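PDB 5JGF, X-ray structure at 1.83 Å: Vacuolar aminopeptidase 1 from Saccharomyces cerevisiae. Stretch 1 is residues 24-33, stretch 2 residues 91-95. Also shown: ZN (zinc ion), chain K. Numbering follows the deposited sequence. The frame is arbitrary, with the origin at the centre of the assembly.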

# COMPACT_ATOMS: atom_id res chain seq x y z
N THR D 24 -12.99 -5.13 -46.52
CA THR D 24 -13.96 -5.68 -45.58
C THR D 24 -14.30 -7.13 -45.88
O THR D 24 -14.02 -7.64 -46.96
N THR D 25 -14.92 -7.80 -44.91
CA THR D 25 -15.31 -9.20 -45.09
C THR D 25 -16.20 -9.33 -46.32
O THR D 25 -16.07 -10.29 -47.10
N TYR D 26 -17.10 -8.37 -46.52
CA TYR D 26 -17.99 -8.38 -47.68
C TYR D 26 -17.20 -8.42 -48.99
O TYR D 26 -17.54 -9.18 -49.89
N HIS D 27 -16.17 -7.58 -49.09
CA HIS D 27 -15.35 -7.54 -50.31
C HIS D 27 -14.61 -8.85 -50.51
O HIS D 27 -14.52 -9.35 -51.63
N VAL D 28 -14.07 -9.40 -49.43
CA VAL D 28 -13.33 -10.65 -49.49
C VAL D 28 -14.18 -11.80 -50.03
O VAL D 28 -13.74 -12.55 -50.90
N VAL D 29 -15.39 -11.93 -49.50
CA VAL D 29 -16.30 -12.97 -49.96
C VAL D 29 -16.67 -12.73 -51.43
O VAL D 29 -16.69 -13.67 -52.22
N SER D 30 -16.93 -11.48 -51.78
CA SER D 30 -17.29 -11.11 -53.14
C SER D 30 -16.15 -11.45 -54.07
O SER D 30 -16.37 -11.91 -55.18
N PHE D 31 -14.92 -11.19 -53.61
CA PHE D 31 -13.72 -11.49 -54.40
C PHE D 31 -13.63 -12.98 -54.72
O PHE D 31 -13.36 -13.36 -55.86
N PHE D 32 -13.82 -13.82 -53.71
CA PHE D 32 -13.74 -15.26 -53.91
C PHE D 32 -14.89 -15.80 -54.75
O PHE D 32 -14.72 -16.75 -55.51
N ALA D 33 -16.07 -15.19 -54.61
CA ALA D 33 -17.23 -15.61 -55.39
C ALA D 33 -16.94 -15.35 -56.86
O ALA D 33 -17.25 -16.18 -57.72
N HIS D 91 -11.23 -18.33 -41.43
CA HIS D 91 -12.15 -17.22 -41.21
C HIS D 91 -11.75 -16.00 -42.01
O HIS D 91 -10.56 -15.71 -42.19
N VAL D 92 -12.75 -15.31 -42.54
CA VAL D 92 -12.50 -14.13 -43.36
C VAL D 92 -12.74 -12.81 -42.65
O VAL D 92 -12.50 -11.75 -43.22
N ASP D 93 -13.22 -12.85 -41.41
CA ASP D 93 -13.41 -11.61 -40.68
C ASP D 93 -12.04 -11.27 -40.09
O ASP D 93 -11.23 -12.16 -39.84
N ALA D 94 -11.78 -9.98 -39.90
CA ALA D 94 -10.52 -9.54 -39.32
C ALA D 94 -10.82 -8.40 -38.36
O ALA D 94 -11.85 -7.74 -38.48
N LEU D 95 -9.93 -8.18 -37.40
CA LEU D 95 -10.13 -7.09 -36.45
C LEU D 95 -10.35 -5.81 -37.24
O LEU D 95 -9.64 -5.54 -38.22

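This is a small, mostly apolar contact in which one valine of an irregular segment, Val92, packs against the first turns of a helix, with no hydrogen bond crossing between the two stretches and 206 Å² buried in all. The helix runs from Thr25, and the residues that meet Val92 are Thr25, Val28, Val29 and Phe32, the i, i+3, i+4, i+7 spacing that lines up one helical face. Tyr26, His27, Ser30, Phe31 and Ala33 fall outside that stripe and do not touch the other stretch.

Val92 points toward the helix in the m rotamer, and its two methyls share the work. CG1 lies 3.7 Å from Val28 CG1 and 4.5 Å from Phe32 CE2, meeting the phenyl ring at its edge, near the ring plane. CG2 reaches the other way, 3.7 Å from Thr25 CG2 and 4.3 Å from Val29 CG2. Val28 and Val29 are both t, the former directed toward the segment and the latter sideways; Phe32, in m, closes the far end of the patch.

Thr25, also m, brings the helix start close to the backbone of the segment: its OG1 sits 3.4 Å from Asp93 CA, while its hydroxyl is satisfied elsewhere in the structure. Asp93 turns away overall, although its CB still touches Thr25.

No hydrogen bond links the two stretches; their polar groups are satisfied within each stretch or elsewhere in the structure. Thr24, p, holds the N-cap position, and its OG1 hydrogen-bonds His27 ND1 at 2.7 Å. In the other stretch, His91 ND1 donates to Asp93 O at 3.0 Å and, weakly, to Asp93 OD2 at 3.0 Å. This leaves His91 NE2 to bind zinc at 2.1 Å, alongside two waters and ligands from elsewhere in the structure. One valine thus packs on the helix beside a metal-binding histidine that never touches it.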

# COMPACT_ATOMS: atom_id res chain seq x y z
CB THR D 24 -15.27 -4.87 -45.59
OG1 THR D 24 -16.01 -5.17 -46.77
CG2 THR D 24 -14.97 -3.37 -45.55
CB THR D 25 -16.04 -9.72 -43.84
OG1 THR D 25 -15.23 -9.49 -42.68
CG2 THR D 25 -16.31 -11.22 -43.97
CB TYR D 26 -18.90 -7.15 -47.68
CG TYR D 26 -19.90 -7.13 -46.56
CD1 TYR D 26 -20.95 -8.05 -46.52
CD2 TYR D 26 -19.81 -6.19 -45.53
CE1 TYR D 26 -21.89 -8.03 -45.49
CE2 TYR D 26 -20.74 -6.17 -44.49
CZ TYR D 26 -21.77 -7.08 -44.48
OH TYR D 26 -22.69 -7.06 -43.45
CB HIS D 27 -14.31 -6.41 -50.26
CG HIS D 27 -14.90 -5.03 -50.30
ND1 HIS D 27 -15.23 -4.33 -49.16
CD2 HIS D 27 -15.23 -4.23 -51.34
CE1 HIS D 27 -15.73 -3.16 -49.49
NE2 HIS D 27 -15.74 -3.07 -50.81
CB VAL D 28 -12.77 -11.04 -48.10
CG1 VAL D 28 -12.17 -12.44 -48.13
CG2 VAL D 28 -11.71 -10.03 -47.68
CB VAL D 29 -17.57 -13.00 -49.09
CG1 VAL D 29 -18.62 -13.91 -49.73
CG2 VAL D 29 -17.23 -13.50 -47.69
CB SER D 30 -17.59 -9.61 -53.22
OG SER D 30 -18.09 -9.25 -54.49
CB PHE D 31 -12.47 -11.09 -53.61
CG PHE D 31 -11.18 -11.57 -54.22
CD1 PHE D 31 -10.53 -10.84 -55.21
CD2 PHE D 31 -10.61 -12.77 -53.80
CE1 PHE D 31 -9.33 -11.29 -55.77
CE2 PHE D 31 -9.41 -13.24 -54.36
CZ PHE D 31 -8.78 -12.50 -55.34
CB PHE D 32 -13.69 -15.99 -52.56
CG PHE D 32 -12.39 -15.82 -51.83
CD1 PHE D 32 -11.18 -16.04 -52.47
CD2 PHE D 32 -12.38 -15.44 -50.49
CE1 PHE D 32 -9.96 -15.89 -51.80
CE2 PHE D 32 -11.17 -15.28 -49.80
CZ PHE D 32 -9.96 -15.50 -50.46
CB ALA D 33 -18.46 -14.83 -54.95
CB HIS D 91 -12.29 -16.91 -39.70
CG HIS D 91 -11.07 -16.34 -39.05
ND1 HIS D 91 -10.84 -14.98 -38.96
CD2 HIS D 91 -10.06 -16.93 -38.36
CE1 HIS D 91 -9.75 -14.76 -38.24
NE2 HIS D 91 -9.26 -15.93 -37.87
CB VAL D 92 -13.34 -14.16 -44.66
CG1 VAL D 92 -12.75 -15.17 -45.63
CG2 VAL D 92 -14.79 -14.53 -44.34
CB ASP D 93 -14.45 -11.76 -39.55
CG ASP D 93 -14.05 -12.78 -38.50
OD1 ASP D 93 -14.13 -12.45 -37.29
OD2 ASP D 93 -13.66 -13.91 -38.86
CB ALA D 94 -9.57 -9.07 -40.40
CB LEU D 95 -8.92 -6.93 -35.53
CG LEU D 95 -9.08 -7.54 -34.13
CD1 LEU D 95 -9.33 -9.04 -34.24
CD2 LEU D 95 -7.82 -7.26 -33.31
ZN ZN K . -7.44 -16.08 -36.74
O HOH W 1 -5.36 -16.50 -35.58
O HOH W 2 -8.23 -15.32 -35.01